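Local coordinates for adhesion and penetration protein autotransporter (Haemophilus influenzae, PDB 3SYJ) that promotes adherence to and invasion of host cells, self-associates to aggregate bacteria, and probably acts as a serine protease, at residues 85-90 against 675-680; 89-93 against 472-476; 596-601 against 612-618. The contacts are given in a common frame with arbitrary orientation. Residue numbers count along the deposited sequence, not the author numbering.

Contact 1: residues 85-90 against 675-680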
loop_
_atom_site.group_PDB
_atom_site.type_symbol
_atom_site.label_atom_id
_atom_site.label_comp_id
_atom_site.label_asym_id
_atom_site.label_seq_id
_atom_site.Cartn_x
_atom_site.Cartn_y
_atom_site.Cartn_z
ATOM N N GLU A 85 -22.847 25.216 43.895
ATOM C CA GLU A 85 -24.166 24.988 44.466
ATOM C C GLU A 85 -24.450 23.504 44.443
ATOM O O GLU A 85 -23.894 22.778 43.622
ATOM C CB GLU A 85 -25.229 25.700 43.624
ATOM C CG GLU A 85 -25.486 25.026 42.271
ATOM C CD GLU A 85 -26.462 25.799 41.391
ATOM O OE1 GLU A 85 -27.059 26.776 41.876
ATOM O OE2 GLU A 85 -26.632 25.427 40.210
ATOM N N GLY A 86 -25.318 23.039 45.333
ATOM C CA GLY A 86 -25.804 21.675 45.230
ATOM C C GLY A 86 -25.445 20.747 46.368
ATOM O O GLY A 86 -24.795 21.141 47.331
ATOM N N ASN A 87 -25.868 19.497 46.248
ATOM C CA ASN A 87 -25.748 18.569 47.358
ATOM C C ASN A 87 -24.953 17.305 47.045
ATOM O O ASN A 87 -25.094 16.295 47.733
ATOM C CB ASN A 87 -27.142 18.228 47.901
ATOM C CG ASN A 87 -27.791 19.412 48.607
ATOM O OD1 ASN A 87 -27.122 20.165 49.317
ATOM N ND2 ASN A 87 -29.097 19.583 48.411
ATOM N N ASN A 88 -24.124 17.369 46.009
ATOM C CA ASN A 88 -23.242 16.265 45.648
ATOM C C ASN A 88 -22.252 16.046 46.782
ATOM O O ASN A 88 -21.388 16.887 47.007
ATOM C CB ASN A 88 -22.505 16.594 44.337
ATOM C CG ASN A 88 -21.513 15.508 43.914
ATOM O OD1 ASN A 88 -21.348 14.486 44.586
ATOM N ND2 ASN A 88 -20.842 15.738 42.793
ATOM N N PRO A 89 -22.383 14.925 47.511
ATOM C CA PRO A 89 -21.528 14.650 48.681
ATOM C C PRO A 89 -20.020 14.571 48.362
ATOM O O PRO A 89 -19.208 14.755 49.268
ATOM C CB PRO A 89 -22.059 13.300 49.190
ATOM C CG PRO A 89 -22.727 12.687 47.982
ATOM C CD PRO A 89 -23.382 13.861 47.316
ATOM N N ASP A 90 -19.656 14.323 47.103
ATOM C CA ASP A 90 -18.246 14.325 46.698
ATOM C C ASP A 90 -17.555 15.665 46.935
ATOM O O ASP A 90 -16.327 15.742 46.946
ATOM C CB ASP A 90 -18.097 13.938 45.222
ATOM C CG ASP A 90 -18.442 12.488 44.967
ATOM O OD1 ASP A 90 -18.886 11.824 45.924
ATOM O OD2 ASP A 90 -18.283 12.018 43.819
ATOM N N ARG A 675 -24.509 12.617 34.544
ATOM C CA ARG A 675 -24.453 12.760 35.995
ATOM C C ARG A 675 -25.007 14.113 36.441
ATOM O O ARG A 675 -24.707 15.147 35.850
ATOM C CB ARG A 675 -23.030 12.569 36.539
ATOM C CG ARG A 675 -22.882 13.153 37.940
ATOM C CD ARG A 675 -22.036 12.324 38.891
ATOM N NE ARG A 675 -20.663 12.794 38.913
ATOM C CZ ARG A 675 -19.882 12.851 39.990
ATOM N NH1 ARG A 675 -20.322 12.481 41.187
ATOM N NH2 ARG A 675 -18.642 13.305 39.859
ATOM N N SER A 676 -25.823 14.103 37.487
ATOM C CA SER A 676 -26.426 15.329 37.978
ATOM C C SER A 676 -25.417 16.121 38.785
ATOM O O SER A 676 -24.859 15.605 39.750
ATOM C CB SER A 676 -27.632 15.007 38.847
ATOM O OG SER A 676 -27.952 16.101 39.685
ATOM N N ASP A 677 -25.187 17.373 38.391
ATOM C CA ASP A 677 -24.333 18.279 39.159
ATOM C C ASP A 677 -24.901 18.517 40.557
ATOM O O ASP A 677 -24.160 18.775 41.515
ATOM C CB ASP A 677 -24.179 19.626 38.445
ATOM C CG ASP A 677 -23.260 19.550 37.240
ATOM O OD1 ASP A 677 -22.355 18.691 37.231
ATOM O OD2 ASP A 677 -23.432 20.357 36.303
ATOM N N TRP A 678 -26.224 18.426 40.664
ATOM C CA TRP A 678 -26.912 18.779 41.899
ATOM C C TRP A 678 -26.849 17.678 42.953
ATOM O O TRP A 678 -26.754 17.964 44.143
ATOM C CB TRP A 678 -28.369 19.183 41.627
ATOM C CG TRP A 678 -29.039 19.740 42.853
ATOM C CD1 TRP A 678 -29.873 19.074 43.705
ATOM C CD2 TRP A 678 -28.896 21.065 43.385
ATOM N NE1 TRP A 678 -30.266 19.903 44.728
ATOM C CE2 TRP A 678 -29.679 21.130 44.557
ATOM C CE3 TRP A 678 -28.188 22.202 42.985
ATOM C CZ2 TRP A 678 -29.771 22.287 45.330
ATOM C CZ3 TRP A 678 -28.278 23.346 43.753
ATOM C CH2 TRP A 678 -29.064 23.382 44.909
ATOM N N THR A 679 -26.895 16.426 42.518
ATOM C CA THR A 679 -26.907 15.305 43.452
ATOM C C THR A 679 -25.682 14.393 43.350
ATOM O O THR A 679 -25.417 13.600 44.254
ATOM C CB THR A 679 -28.131 14.432 43.231
ATOM O OG1 THR A 679 -28.032 13.813 41.942
ATOM C CG2 THR A 679 -29.399 15.281 43.292
ATOM N N GLY A 680 -24.944 14.496 42.251
ATOM C CA GLY A 680 -23.823 13.606 42.027
ATOM C C GLY A 680 -24.261 12.258 41.484
ATOM O O GLY A 680 -23.421 11.405 41.215
HETATM O O HOH W 1 -23.353 19.784 44.271
HETATM O O HOH W 2 -21.297 18.231 41.317
#
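This contact belongs to the interface between the S6 protease region and the beta-solenoid of the passenger domain. A protease loop, 85-90, lies on a loop, 675-680, of the beta-solenoid region. Gly86 CA sits over the face of the Trp678 six-membered ring, 3.4 Å from its centroid, a CH-pi contact. Next to it, Asn87 N donates to Trp678 O at 2.8 Å. Water 1 joins Glu85 O and Asn88 N to Asp677 O, and water 2 joins Asn88 ND2 to the same carbonyl. Asn88 OD1 accepts from Asp90 N at 3.0 Å, an Asx turn. At the far end Arg675 NH1 makes a long, weak salt bridge of 3.4 Å to Asp90 OD2. Asp90 also forms a salt bridge with Arg491, and Arg675 NH2 donates a hydrogen bond to Asn494 O. The 85-90 loop lies between strands 79-80 and 96-100. The 675-680 loop connects strand 669-675 to strand 682-688, which the Cys673-Cys684 disulfide ties together, and Tyr598 stacks on the Trp678 face opposite Gly86.

Contact 2: residues 89-93 against 472-476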
loop_
_atom_site.group_PDB
_atom_site.type_symbol
_atom_site.label_atom_id
_atom_site.label_comp_id
_atom_site.label_asym_id
_atom_site.label_seq_id
_atom_site.Cartn_x
_atom_site.Cartn_y
_atom_site.Cartn_z
ATOM N N PRO A 89 -22.383 14.925 47.511
ATOM C CA PRO A 89 -21.528 14.650 48.681
ATOM C C PRO A 89 -20.020 14.571 48.362
ATOM O O PRO A 89 -19.208 14.755 49.268
ATOM C CB PRO A 89 -22.059 13.300 49.190
ATOM C CG PRO A 89 -22.727 12.687 47.982
ATOM C CD PRO A 89 -23.382 13.861 47.316
ATOM N N ASP A 90 -19.656 14.323 47.103
ATOM C CA ASP A 90 -18.246 14.325 46.698
ATOM C C ASP A 90 -17.555 15.665 46.935
ATOM O O ASP A 90 -16.327 15.742 46.946
ATOM C CB ASP A 90 -18.097 13.938 45.222
ATOM C CG ASP A 90 -18.442 12.488 44.967
ATOM O OD1 ASP A 90 -18.886 11.824 45.924
ATOM O OD2 ASP A 90 -18.283 12.018 43.819
ATOM N N GLN A 91 -18.338 16.719 47.120
ATOM C CA GLN A 91 -17.765 18.057 47.227
ATOM C C GLN A 91 -17.170 18.325 48.596
ATOM O O GLN A 91 -16.243 19.122 48.728
ATOM C CB GLN A 91 -18.793 19.140 46.895
ATOM C CG GLN A 91 -18.260 20.550 47.125
ATOM C CD GLN A 91 -19.168 21.636 46.556
ATOM O OE1 GLN A 91 -20.403 21.523 46.604
ATOM N NE2 GLN A 91 -18.558 22.699 46.018
ATOM N N HIS A 92 -17.712 17.666 49.616
ATOM C CA HIS A 92 -17.228 17.861 50.979
ATOM C C HIS A 92 -17.095 19.341 51.314
ATOM O O HIS A 92 -16.024 19.805 51.732
ATOM C CB HIS A 92 -15.881 17.167 51.166
ATOM C CG HIS A 92 -15.960 15.679 51.068
ATOM N ND1 HIS A 92 -16.067 14.866 52.176
ATOM C CD2 HIS A 92 -15.975 14.857 49.994
ATOM C CE1 HIS A 92 -16.131 13.605 51.788
ATOM N NE2 HIS A 92 -16.077 13.571 50.470
ATOM N N ARG A 93 -18.178 20.089 51.128
ATOM C CA ARG A 93 -18.145 21.508 51.448
ATOM C C ARG A 93 -17.742 21.705 52.915
ATOM O O ARG A 93 -18.153 20.949 53.798
ATOM C CB ARG A 93 -19.478 22.183 51.132
ATOM C CG ARG A 93 -19.324 23.653 50.785
ATOM C CD ARG A 93 -20.669 24.340 50.588
ATOM N NE ARG A 93 -21.217 24.133 49.251
ATOM C CZ ARG A 93 -22.374 23.529 49.011
ATOM N NH1 ARG A 93 -23.117 23.073 50.017
ATOM N NH2 ARG A 93 -22.794 23.389 47.764
ATOM N N TYR A 472 -10.951 12.581 47.754
ATOM C CA TYR A 472 -11.920 13.226 46.880
ATOM C C TYR A 472 -11.339 14.422 46.138
ATOM O O TYR A 472 -10.507 15.165 46.676
ATOM C CB TYR A 472 -13.166 13.653 47.666
ATOM C CG TYR A 472 -12.896 14.739 48.684
ATOM C CD1 TYR A 472 -13.049 16.082 48.354
ATOM C CD2 TYR A 472 -12.474 14.423 49.968
ATOM C CE1 TYR A 472 -12.784 17.081 49.278
ATOM C CE2 TYR A 472 -12.216 15.407 50.895
ATOM C CZ TYR A 472 -12.373 16.737 50.548
ATOM O OH TYR A 472 -12.111 17.717 51.483
ATOM N N PHE A 473 -11.783 14.588 44.894
ATOM C CA PHE A 473 -11.596 15.832 44.166
ATOM C C PHE A 473 -12.822 16.718 44.405
ATOM O O PHE A 473 -13.909 16.467 43.879
ATOM C CB PHE A 473 -11.411 15.565 42.672
ATOM C CG PHE A 473 -10.259 14.652 42.354
ATOM C CD1 PHE A 473 -9.018 15.168 42.032
ATOM C CD2 PHE A 473 -10.420 13.274 42.380
ATOM C CE1 PHE A 473 -7.955 14.322 41.739
ATOM C CE2 PHE A 473 -9.362 12.427 42.089
ATOM C CZ PHE A 473 -8.131 12.952 41.770
ATOM N N GLY A 474 -12.649 17.752 45.219
ATOM C CA GLY A 474 -13.733 18.672 45.486
ATOM C C GLY A 474 -13.873 19.714 44.394
ATOM O O GLY A 474 -13.483 19.484 43.252
ATOM N N PHE A 475 -14.438 20.859 44.762
ATOM C CA PHE A 475 -14.649 21.989 43.861
ATOM C C PHE A 475 -13.381 22.334 43.106
ATOM O O PHE A 475 -12.396 22.754 43.710
ATOM C CB PHE A 475 -15.099 23.199 44.680
ATOM C CG PHE A 475 -15.286 24.457 43.881
ATOM C CD1 PHE A 475 -16.401 24.621 43.079
ATOM C CD2 PHE A 475 -14.373 25.505 43.975
ATOM C CE1 PHE A 475 -16.593 25.793 42.357
ATOM C CE2 PHE A 475 -14.557 26.687 43.254
ATOM C CZ PHE A 475 -15.670 26.830 42.446
ATOM N N ARG A 476 -13.416 22.139 41.789
ATOM C CA ARG A 476 -12.308 22.452 40.868
ATOM C C ARG A 476 -11.098 21.503 40.952
ATOM O O ARG A 476 -10.127 21.644 40.207
ATOM C CB ARG A 476 -11.900 23.925 40.955
ATOM C CG ARG A 476 -12.929 24.844 40.325
ATOM C CD ARG A 476 -12.539 26.297 40.476
ATOM N NE ARG A 476 -13.607 27.170 40.011
ATOM C CZ ARG A 476 -13.603 28.490 40.152
ATOM N NH1 ARG A 476 -12.584 29.096 40.754
ATOM N NH2 ARG A 476 -14.620 29.204 39.693
HETATM O O HOH W 3 -15.048 21.153 47.611
HETATM O O HOH W 4 -13.475 19.503 52.948
#
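Tyr472 lies on strand 471-473, in a parallel sheet of the beta-solenoid, and its CA-to-CB bond points toward the protease loop. Its ring makes a face-to-face stack with His92, with centroids 3.9 Å apart and planes at 21°. At the other end of the tyrosine, water 4 links Tyr472 OH to His92 O. The CA-to-CB bond of Phe473 points away, and its side chain packs on Ala499 and Ile501 of strand 499-502. Gly474 and Gln91 form the nearest CA pair, 4.4 Å apart. At Phe475, water 3 accepts from the backbone N at 2.9 Å and donates to Gln91 O at 2.6 Å. Phe475 CB also packs against the Gln91 side chain. The direct polar links of the loop, from His92 NE2 to Gln493 and from Asp90 to Arg491 and Asn494, go to the neighbouring coil. No direct hydrogen bond joins the two segments, so their contact rests on ring stacking, van der Waals contact and two bridging waters.

Contact 3: residues 596-601 against 612-618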
loop_
_atom_site.group_PDB
_atom_site.type_symbol
_atom_site.label_atom_id
_atom_site.label_comp_id
_atom_site.label_asym_id
_atom_site.label_seq_id
_atom_site.Cartn_x
_atom_site.Cartn_y
_atom_site.Cartn_z
ATOM N N HIS A 596 -25.799 24.533 34.154
ATOM C CA HIS A 596 -26.637 25.721 34.302
ATOM C C HIS A 596 -27.107 25.846 35.747
ATOM O O HIS A 596 -27.342 24.843 36.419
ATOM C CB HIS A 596 -27.847 25.673 33.359
ATOM C CG HIS A 596 -27.513 25.918 31.919
ATOM N ND1 HIS A 596 -27.138 27.156 31.440
ATOM C CD2 HIS A 596 -27.509 25.086 30.850
ATOM C CE1 HIS A 596 -26.911 27.073 30.142
ATOM N NE2 HIS A 596 -27.127 25.828 29.759
ATOM N N ALA A 597 -27.252 27.077 36.223
ATOM C CA ALA A 597 -27.713 27.314 37.588
ATOM C C ALA A 597 -29.065 26.649 37.858
ATOM O O ALA A 597 -29.995 26.736 37.042
ATOM C CB ALA A 597 -27.783 28.791 37.867
ATOM N N TYR A 598 -29.153 25.989 39.010
ATOM C CA TYR A 598 -30.337 25.251 39.448
ATOM C C TYR A 598 -31.535 26.192 39.622
ATOM O O TYR A 598 -31.375 27.316 40.081
ATOM C CB TYR A 598 -30.008 24.574 40.781
ATOM C CG TYR A 598 -31.079 23.677 41.388
ATOM C CD1 TYR A 598 -31.137 22.327 41.075
ATOM C CD2 TYR A 598 -32.005 24.178 42.300
ATOM C CE1 TYR A 598 -32.093 21.492 41.635
ATOM C CE2 TYR A 598 -32.974 23.353 42.871
ATOM C CZ TYR A 598 -33.009 22.005 42.532
ATOM O OH TYR A 598 -33.956 21.166 43.084
ATOM N N ASN A 599 -32.732 25.731 39.271
ATOM C CA ASN A 599 -33.932 26.558 39.401
ATOM C C ASN A 599 -34.661 26.333 40.719
ATOM O O ASN A 599 -35.346 25.326 40.896
ATOM C CB ASN A 599 -34.889 26.322 38.230
ATOM C CG ASN A 599 -36.200 27.092 38.382
ATOM O OD1 ASN A 599 -36.277 28.072 39.124
ATOM N ND2 ASN A 599 -37.232 26.643 37.685
ATOM N N HIS A 600 -34.514 27.285 41.638
ATOM C CA HIS A 600 -35.130 27.184 42.956
ATOM C C HIS A 600 -36.573 27.702 42.991
ATOM O O HIS A 600 -37.210 27.663 44.040
ATOM C CB HIS A 600 -34.322 27.964 43.996
ATOM C CG HIS A 600 -32.957 27.411 44.261
ATOM N ND1 HIS A 600 -32.711 26.474 45.243
ATOM C CD2 HIS A 600 -31.757 27.685 43.694
ATOM C CE1 HIS A 600 -31.423 26.182 45.256
ATOM N NE2 HIS A 600 -30.821 26.902 44.326
ATOM N N LEU A 601 -37.090 28.200 41.870
ATOM C CA LEU A 601 -38.413 28.827 41.893
ATOM C C LEU A 601 -39.568 27.835 42.131
ATOM O O LEU A 601 -39.508 26.677 41.721
ATOM C CB LEU A 601 -38.655 29.644 40.619
ATOM C CG LEU A 601 -37.739 30.848 40.382
ATOM C CD1 LEU A 601 -38.034 31.486 39.044
ATOM C CD2 LEU A 601 -37.891 31.855 41.501
ATOM N N PRO A 612 -38.494 24.497 33.794
ATOM C CA PRO A 612 -38.819 23.416 34.735
ATOM C C PRO A 612 -38.339 23.751 36.139
ATOM O O PRO A 612 -37.408 24.535 36.301
ATOM C CB PRO A 612 -37.991 22.229 34.220
ATOM C CG PRO A 612 -37.476 22.633 32.878
ATOM C CD PRO A 612 -37.400 24.120 32.888
ATOM N N GLN A 613 -38.962 23.156 37.142
ATOM C CA GLN A 613 -38.442 23.258 38.488
ATOM C C GLN A 613 -37.174 22.413 38.607
ATOM O O GLN A 613 -37.059 21.364 37.971
ATOM C CB GLN A 613 -39.486 22.779 39.479
ATOM C CG GLN A 613 -40.581 23.782 39.726
ATOM C CD GLN A 613 -41.477 23.350 40.846
ATOM O OE1 GLN A 613 -42.203 22.363 40.724
ATOM N NE2 GLN A 613 -41.433 24.079 41.954
ATOM N N GLY A 614 -36.218 22.872 39.408
ATOM C CA GLY A 614 -35.028 22.081 39.682
ATOM C C GLY A 614 -33.918 22.189 38.648
ATOM O O GLY A 614 -33.630 23.271 38.141
ATOM N N GLU A 615 -33.288 21.060 38.334
ATOM C CA GLU A 615 -32.072 21.075 37.528
ATOM C C GLU A 615 -32.332 21.607 36.138
ATOM O O GLU A 615 -33.296 21.227 35.492
ATOM C CB GLU A 615 -31.443 19.684 37.429
ATOM C CG GLU A 615 -30.768 19.203 38.707
ATOM C CD GLU A 615 -30.284 17.766 38.594
ATOM O OE1 GLU A 615 -29.517 17.476 37.652
ATOM O OE2 GLU A 615 -30.688 16.934 39.441
ATOM N N ILE A 616 -31.451 22.491 35.686
ATOM C CA ILE A 616 -31.563 23.059 34.360
ATOM C C ILE A 616 -30.571 22.400 33.409
ATOM O O ILE A 616 -29.371 22.624 33.493
ATOM C CB ILE A 616 -31.354 24.577 34.416
ATOM C CG1 ILE A 616 -32.448 25.206 35.278
ATOM C CG2 ILE A 616 -31.358 25.174 33.021
ATOM C CD1 ILE A 616 -33.854 24.879 34.794
ATOM N N VAL A 617 -31.081 21.580 32.499
ATOM C CA VAL A 617 -30.233 20.902 31.532
ATOM C C VAL A 617 -30.799 21.077 30.128
ATOM O O VAL A 617 -31.945 20.709 29.891
ATOM C CB VAL A 617 -30.165 19.411 31.847
ATOM C CG1 VAL A 617 -29.430 18.672 30.744
ATOM C CG2 VAL A 617 -29.496 19.192 33.200
ATOM N N TRP A 618 -30.013 21.641 29.206
ATOM C CA TRP A 618 -30.480 21.849 27.828
ATOM C C TRP A 618 -29.931 20.787 26.884
ATOM O O TRP A 618 -28.718 20.640 26.743
ATOM C CB TRP A 618 -30.115 23.241 27.294
ATOM C CG TRP A 618 -30.628 24.388 28.120
ATOM C CD1 TRP A 618 -31.646 24.354 29.031
ATOM C CD2 TRP A 618 -30.162 25.746 28.093
ATOM N NE1 TRP A 618 -31.832 25.598 29.581
ATOM C CE2 TRP A 618 -30.935 26.473 29.023
ATOM C CE3 TRP A 618 -29.167 26.418 27.375
ATOM C CZ2 TRP A 618 -30.741 27.835 29.259
ATOM C CZ3 TRP A 618 -28.975 27.776 27.611
ATOM C CH2 TRP A 618 -29.758 28.467 28.545
HETATM O O HOH W 5 -29.251 23.049 37.370
HETATM O O HOH W 6 -26.763 21.601 33.245
#
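Two segments with little regular structure run antiparallel here, yet they share a single beta bridge, and waters take over the pairing beyond it. At the bridge, Asn599 N donates to Gly614 O at 2.9 Å and Gly614 N donates to Asn599 O at 3.0 Å, an antiparallel hydrogen-bonded pair. Water 5 accepts from Ile616 N and donates to His596 O, both at 2.8 Å. Water 6 accepts weakly from His596 N and donates to Ile616 O. Side chains secure the other end. Asn599 ND2 gives a very short bond of 2.5 Å to Pro612 O and also bonds Ser606 OG, while Asn599 OD1 accepts from Leu601 N in an Asx turn. Gln613 NE2 reaches Leu601 O at 3.2 Å. Gly614 CA lies over the Tyr598 ring, 3.8 Å from its centroid, a CH-pi contact. The positive phi of Gly614, 84°, would jam a side chain against the preceding carbonyl. Ile616 points toward the partner segment and packs its CG2 3.6 Å from His596 CB and its CD1 3.9 Å from Asn599 CB. The His596 ring meets the six-membered ring of Trp618 obliquely, with centroids 3.8 Å apart. The polar ends of His596 bond Asp14 and Asp621. The two segments close the base of an excursion from the solenoid, between strands 586-593 and 622-629. Helix 603-609 lies between them in the chain, and helix 9-17 of the protease region packs against His596, Ala597 and Ile616.

In the fold
Contacts 1 and 2 start from one protease loop and share Pro89 and Asp90. Their centres are about 9 Å apart, and Arg93 NH2 of contact 2 probably bonds Gly86 O of contact 1. Contact 3 lies within the solenoid sequence, between the partners of contact 1 along the chain. Its centre is about 13 Å from that of contact 1. Glu85 OE2 probably accepts a hydrogen bond from Tyr598 N, and Trp678 stacks on Tyr598. Contacts 2 and 3 do not touch; their centres are about 21 Å apart. The loop thus meets solenoid segments far apart in sequence, joining the N-terminal protease region to the side of the beta-solenoid, both within the passenger domain.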